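Local coordinates for Phikz039 (Pseudomonas phage phikz, PDB 3ZBQ), which belongs to the phage branch of the tubulin/FtsZ family, is known as PhuZ, and carries guanosine-5'-diphosphate in this model, at residues 7-12 with 25-30; 95-100 with 124-129. One frame throughout, in Å; residues are numbered along the deposited sequence.

Contact 1. Residues 7-12 with 25-30; sequences TRIYFC and GYHEDV
His27 reaches across to Thr7 with its ring. Its CG stands anti to the backbone N (chi1 -166°), and from there His27 NE2 donates to Thr7 O at 2.6 Å. The bond is short and nearly straight. The oxygen sits in the ring plane at the ring's edge, while the donor is tilted from the carbonyl plane by 31°. Thr7 CB is nearest NE2 and CE1 of His27, the two side chains crossing at about a right angle. Ile9 CD1 meets the ring 3.8 Å from His27 CD2, these two side chains crossing obliquely. Val190 of helix 175-192 also touches both His27 and Ile9.

Asp29 comes next, at the centre of an inverse gamma turn. Asp29 O accepts from Ile9 N at 3.1 Å, in the carbonyl plane. Arg8 CA lies 3.5 Å from Asp29 O in a CA-H...O contact. The carboxylate works through water 1, which donates to Asp29 OD2 and accepts from Thr7 N. Arg8 NH1 passes Asp29 OD1 at 4.3 Å, an attraction of charges only, since OD1 sits far off the plane of the guanidinium and receives none of its N-H groups. Arg8 NE is bonded instead to Pro93 O.

Val30 opens strand 30-34 and pairs with Ile9 in a parallel bridge. Val30 CG1 packs 4.0 Å from Ile9 CB. Val30 CB lies 3.7 Å from Phe11 CE2, near the plane of the ring and at its edge. Ile9 CG2 covers one face of that ring toward the rim. Water 2 donates to Val30 O and accepts a weak bond from Arg8 NH1.

This is the start of a parallel strand pair in the nucleotide-binding domain of the tubulin fold. The NE2 bond requires a proton on that nitrogen, so His27 is either the NE2-H tautomer or, possibly, the cation.

Contact 2. Residues 95-100 with 124-129; sequences GDTNIV and GEVVVS
Asn98 O and Val128 N make the shortest backbone bond of this strand pair, at 2.8 Å. Val100 N then donates to Val128 O at 2.9 Å. Three parallel bridges mark the register: Asn98 with Val127, Ile99 with Val128 and Val100 with Ser129. CA-H groups of Val127, Ile99 and Ser129 add contacts to carbonyl oxygens across the pair.

The side-chain amide of Asn98 extends this ladder. Asn98 ND2 donates to Val126 O at 3.0 Å, with the oxygen in the amide plane. It also donates to Gly95 O, which is tilted 30° from that plane, and Asn98 OD1 accepts from Gly95 N at 2.8 Å. A chi1 of -60° puts CG anti to the carbonyl carbon, beside the backbone N, on the side where the amide meets Val126 O. Three bonds thus fix the rotation of this buried amide and tie the turn before strand 97-103 to the neighbouring segment 124-129.

The pair belongs to a beta-alpha-beta crossover in the Rossmann-like nucleotide-binding domain of the tubulin fold. Helix 109-122 connects the strands and ends in a Schellman motif at Gly124.

Apolar packing lies on the face of Val100 and Val127. Val100 CG2 meets Val127 CG1 at 3.9 Å. Val117 and Leu120 of helix 109-122 cover them. Ser129 OG, on that face too, bonds to Tyr102 OH.

A water bridges the loops that lead into the two strands. Water 3 accepts from Val126 N and lies 2.8 Å from Asp96 O and 2.6 Å from Glu125 OE1. Glu125 OE1 also forms a salt bridge with Lys4 NZ.

From the N terminus, strand 7-12 leads into helix 13-23. Contact 1 closes that loop by bringing 25-30 back beside the strand. The chain next runs through strands 30-34 and 49-51 and helices 74-81 and 85-91. Contact 2 opens at 95-100 and closes after helix 109-122. The two are in series, neither nested nor crossed. They meet because strands 7-12 and 97-103 are neighbours in one sheet. Tyr10 N lies 2.7 Å from Ile99 O, a probable hydrogen bond, and Thr7 OG1 probably bonds to Thr97 OG1. Contact 1 ties 30-34 to 7-12, contact 2 ties 97-103 to 127-133, and the 7-12/97-103 bonds join both pairs in one parallel run.

Contact 1. Residues 7-12 with 25-30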
loop_
_atom_site.group_PDB
_atom_site.type_symbol
_atom_site.label_atom_id
_atom_site.label_comp_id
_atom_site.label_asym_id
_atom_site.label_seq_id
_atom_site.Cartn_x
_atom_site.Cartn_y
_atom_site.Cartn_z
ATOM N N THR A 7 10.654 -6.649 11.736
ATOM C CA THR A 7 9.695 -6.069 10.813
ATOM C C THR A 7 9.400 -4.632 11.229
ATOM O O THR A 7 8.967 -4.395 12.360
ATOM C CB THR A 7 8.365 -6.852 10.820
ATOM O OG1 THR A 7 8.599 -8.224 10.461
ATOM C CG2 THR A 7 7.379 -6.228 9.847
ATOM N N ARG A 8 9.664 -3.682 10.333
ATOM C CA ARG A 8 9.244 -2.295 10.538
ATOM C C ARG A 8 7.971 -2.062 9.743
ATOM O O ARG A 8 7.900 -2.382 8.550
ATOM C CB ARG A 8 10.329 -1.307 10.066
ATOM C CG ARG A 8 10.011 0.187 10.324
ATOM C CD ARG A 8 10.245 0.582 11.785
ATOM N NE ARG A 8 11.663 0.525 12.144
ATOM C CZ ARG A 8 12.123 0.542 13.392
ATOM N NH1 ARG A 8 11.279 0.611 14.406
ATOM N NH2 ARG A 8 13.431 0.474 13.625
ATOM N N ILE A 9 6.958 -1.501 10.388
ATOM C CA ILE A 9 5.748 -1.157 9.664
ATOM C C ILE A 9 5.628 0.359 9.594
ATOM O O ILE A 9 5.733 1.037 10.617
ATOM C CB ILE A 9 4.504 -1.755 10.328
ATOM C CG1 ILE A 9 4.709 -3.263 10.578
ATOM C CG2 ILE A 9 3.288 -1.487 9.467
ATOM C CD1 ILE A 9 3.477 -3.980 11.177
ATOM N N TYR A 10 5.450 0.876 8.381
ATOM C CA TYR A 10 5.300 2.315 8.150
ATOM C C TYR A 10 3.850 2.616 7.801
ATOM O O TYR A 10 3.375 2.240 6.715
ATOM C CB TYR A 10 6.194 2.769 6.984
ATOM C CG TYR A 10 7.684 2.530 7.171
ATOM C CD1 TYR A 10 8.252 1.299 6.877
ATOM C CD2 TYR A 10 8.519 3.552 7.603
ATOM C CE1 TYR A 10 9.620 1.084 7.029
ATOM C CE2 TYR A 10 9.881 3.348 7.761
ATOM C CZ TYR A 10 10.423 2.113 7.471
ATOM O OH TYR A 10 11.777 1.914 7.638
ATOM N N PHE A 11 3.152 3.310 8.703
ATOM C CA PHE A 11 1.764 3.692 8.484
ATOM C C PHE A 11 1.751 5.128 7.960
ATOM O O PHE A 11 2.198 6.039 8.652
ATOM C CB PHE A 11 0.969 3.615 9.795
ATOM C CG PHE A 11 0.733 2.206 10.289
ATOM C CD1 PHE A 11 -0.106 1.340 9.589
ATOM C CD2 PHE A 11 1.345 1.750 11.453
ATOM C CE1 PHE A 11 -0.324 0.041 10.040
ATOM C CE2 PHE A 11 1.133 0.453 11.912
ATOM C CZ PHE A 11 0.304 -0.403 11.210
ATOM N N CYS A 12 1.253 5.320 6.739
ATOM C CA CYS A 12 1.371 6.602 6.052
ATOM C C CYS A 12 0.022 7.194 5.671
ATOM O O CYS A 12 -0.845 6.503 5.114
ATOM C CB CYS A 12 2.233 6.472 4.787
ATOM S SG CYS A 12 3.810 5.635 5.030
ATOM N N GLY A 25 -0.692 -2.844 19.269
ATOM C CA GLY A 25 -0.507 -3.937 20.206
ATOM C C GLY A 25 -0.177 -5.244 19.511
ATOM O O GLY A 25 0.267 -6.196 20.150
ATOM N N TYR A 26 -0.390 -5.293 18.199
ATOM C CA TYR A 26 -0.068 -6.492 17.428
ATOM C C TYR A 26 1.393 -6.501 17.007
ATOM O O TYR A 26 1.924 -7.530 16.580
ATOM C CB TYR A 26 -0.969 -6.596 16.203
ATOM C CG TYR A 26 -2.343 -7.127 16.512
ATOM C CD1 TYR A 26 -3.299 -6.326 17.130
ATOM C CD2 TYR A 26 -2.683 -8.438 16.201
ATOM C CE1 TYR A 26 -4.556 -6.816 17.421
ATOM C CE2 TYR A 26 -3.935 -8.936 16.485
ATOM C CZ TYR A 26 -4.868 -8.119 17.095
ATOM O OH TYR A 26 -6.119 -8.608 17.383
ATOM N N HIS A 27 2.044 -5.351 17.136
ATOM C CA HIS A 27 3.452 -5.235 16.762
ATOM C C HIS A 27 4.042 -3.962 17.339
ATOM O O HIS A 27 3.442 -2.895 17.239
ATOM C CB HIS A 27 3.600 -5.219 15.239
ATOM C CG HIS A 27 5.002 -5.427 14.764
ATOM N ND1 HIS A 27 5.676 -6.617 14.946
ATOM C CD2 HIS A 27 5.854 -4.604 14.108
ATOM C CE1 HIS A 27 6.888 -6.514 14.424
ATOM N NE2 HIS A 27 7.021 -5.304 13.911
ATOM N N GLU A 28 5.224 -4.068 17.930
ATOM C CA GLU A 28 5.830 -2.923 18.598
ATOM C C GLU A 28 6.499 -1.955 17.625
ATOM O O GLU A 28 6.409 -0.730 17.782
ATOM C CB GLU A 28 6.834 -3.396 19.652
ATOM C CG GLU A 28 6.200 -4.068 20.861
ATOM C CD GLU A 28 7.227 -4.688 21.794
ATOM O OE1 GLU A 28 8.439 -4.585 21.500
ATOM O OE2 GLU A 28 6.820 -5.283 22.816
ATOM N N ASP A 29 7.152 -2.502 16.606
ATOM C CA ASP A 29 8.028 -1.701 15.751
ATOM C C ASP A 29 7.279 -1.050 14.605
ATOM O O ASP A 29 7.497 -1.366 13.434
ATOM C CB ASP A 29 9.173 -2.566 15.220
ATOM C CG ASP A 29 10.023 -3.139 16.338
ATOM O OD1 ASP A 29 10.321 -2.388 17.288
ATOM O OD2 ASP A 29 10.377 -4.332 16.272
ATOM N N VAL A 30 6.397 -0.123 14.954
ATOM C CA VAL A 30 5.605 0.575 13.966
ATOM C C VAL A 30 5.906 2.068 14.039
ATOM O O VAL A 30 6.358 2.587 15.072
ATOM C CB VAL A 30 4.087 0.361 14.195
ATOM C CG1 VAL A 30 3.731 -1.117 14.234
ATOM C CG2 VAL A 30 3.642 1.037 15.478
HETATM O O HOH W 1 10.063 -6.475 14.546
HETATM O O HOH W 2 9.238 2.208 14.960
#

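Contact 2. Residues 95-100 with 124-129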
loop_
_atom_site.group_PDB
_atom_site.type_symbol
_atom_site.label_atom_id
_atom_site.label_comp_id
_atom_site.label_asym_id
_atom_site.label_seq_id
_atom_site.Cartn_x
_atom_site.Cartn_y
_atom_site.Cartn_z
ATOM N N GLY A 95 13.595 -2.456 8.712
ATOM C CA GLY A 95 13.730 -3.737 9.383
ATOM C C GLY A 95 14.218 -4.813 8.424
ATOM O O GLY A 95 14.406 -4.545 7.229
ATOM N N ASP A 96 14.424 -6.030 8.929
ATOM C CA ASP A 96 14.743 -7.158 8.056
ATOM C C ASP A 96 13.641 -7.351 7.011
ATOM O O ASP A 96 13.911 -7.742 5.877
ATOM C CB ASP A 96 14.937 -8.450 8.866
ATOM C CG ASP A 96 16.223 -8.452 9.680
ATOM O OD1 ASP A 96 17.235 -7.875 9.218
ATOM O OD2 ASP A 96 16.220 -9.049 10.780
ATOM N N THR A 97 12.404 -7.043 7.405
ATOM C CA THR A 97 11.271 -6.964 6.489
ATOM C C THR A 97 10.562 -5.647 6.760
ATOM O O THR A 97 10.707 -5.075 7.841
ATOM C CB THR A 97 10.280 -8.121 6.694
ATOM O OG1 THR A 97 9.903 -8.190 8.078
ATOM C CG2 THR A 97 10.917 -9.445 6.270
ATOM N N ASN A 98 9.816 -5.154 5.778
ATOM C CA ASN A 98 9.188 -3.843 5.907
ATOM C C ASN A 98 7.806 -3.849 5.299
ATOM O O ASN A 98 7.610 -4.358 4.189
ATOM C CB ASN A 98 10.049 -2.775 5.234
ATOM C CG ASN A 98 11.427 -2.693 5.839
ATOM O OD1 ASN A 98 11.628 -1.972 6.818
ATOM N ND2 ASN A 98 12.373 -3.490 5.307
ATOM N N ILE A 99 6.846 -3.285 6.023
ATOM C CA ILE A 99 5.479 -3.244 5.548
ATOM C C ILE A 99 5.069 -1.782 5.539
ATOM O O ILE A 99 5.252 -1.088 6.525
ATOM C CB ILE A 99 4.524 -4.057 6.452
ATOM C CG1 ILE A 99 5.039 -5.494 6.613
ATOM C CG2 ILE A 99 3.112 -4.068 5.869
ATOM C CD1 ILE A 99 4.170 -6.381 7.484
ATOM N N VAL A 100 4.582 -1.316 4.399
ATOM C CA VAL A 100 4.158 0.075 4.246
ATOM C C VAL A 100 2.663 0.118 3.918
ATOM O O VAL A 100 2.210 -0.540 2.973
ATOM C CB VAL A 100 4.972 0.774 3.125
ATOM C CG1 VAL A 100 4.709 2.285 3.116
ATOM C CG2 VAL A 100 6.459 0.518 3.299
ATOM N N GLY A 124 18.223 -2.009 -1.007
ATOM C CA GLY A 124 18.239 -3.466 -0.990
ATOM C C GLY A 124 17.274 -4.115 -0.003
ATOM O O GLY A 124 17.334 -5.324 0.216
ATOM N N GLU A 125 16.369 -3.333 0.584
ATOM C CA GLU A 125 15.455 -3.883 1.589
ATOM C C GLU A 125 14.307 -4.681 0.974
ATOM O O GLU A 125 13.995 -4.547 -0.218
ATOM C CB GLU A 125 14.880 -2.770 2.478
ATOM C CG GLU A 125 15.914 -1.822 3.064
ATOM C CD GLU A 125 16.804 -2.460 4.118
ATOM O OE1 GLU A 125 16.484 -3.561 4.614
ATOM O OE2 GLU A 125 17.825 -1.834 4.475
ATOM N N VAL A 126 13.689 -5.505 1.814
ATOM C CA VAL A 126 12.533 -6.314 1.463
ATOM C C VAL A 126 11.290 -5.579 1.955
ATOM O O VAL A 126 11.159 -5.260 3.151
ATOM C CB VAL A 126 12.602 -7.674 2.160
ATOM C CG1 VAL A 126 11.294 -8.443 1.993
ATOM C CG2 VAL A 126 13.785 -8.474 1.613
ATOM N N VAL A 127 10.381 -5.308 1.029
ATOM C CA VAL A 127 9.245 -4.433 1.308
ATOM C C VAL A 127 7.953 -5.011 0.739
ATOM O O VAL A 127 7.929 -5.525 -0.385
ATOM C CB VAL A 127 9.452 -3.030 0.678
ATOM C CG1 VAL A 127 8.330 -2.052 1.126
ATOM C CG2 VAL A 127 10.821 -2.454 1.031
ATOM N N VAL A 128 6.874 -4.912 1.512
ATOM C CA VAL A 128 5.537 -5.217 1.008
ATOM C C VAL A 128 4.633 -4.024 1.308
ATOM O O VAL A 128 4.741 -3.424 2.373
ATOM C CB VAL A 128 4.959 -6.476 1.686
ATOM C CG1 VAL A 128 3.482 -6.635 1.356
ATOM C CG2 VAL A 128 5.748 -7.711 1.249
ATOM N N SER A 129 3.766 -3.670 0.370
ATOM C CA SER A 129 2.789 -2.607 0.605
ATOM C C SER A 129 1.403 -3.187 0.800
ATOM O O SER A 129 0.988 -4.097 0.064
ATOM C CB SER A 129 2.749 -1.620 -0.564
ATOM O OG SER A 129 3.866 -0.749 -0.524
HETATM O O HOH W 3 15.166 -5.754 4.282
#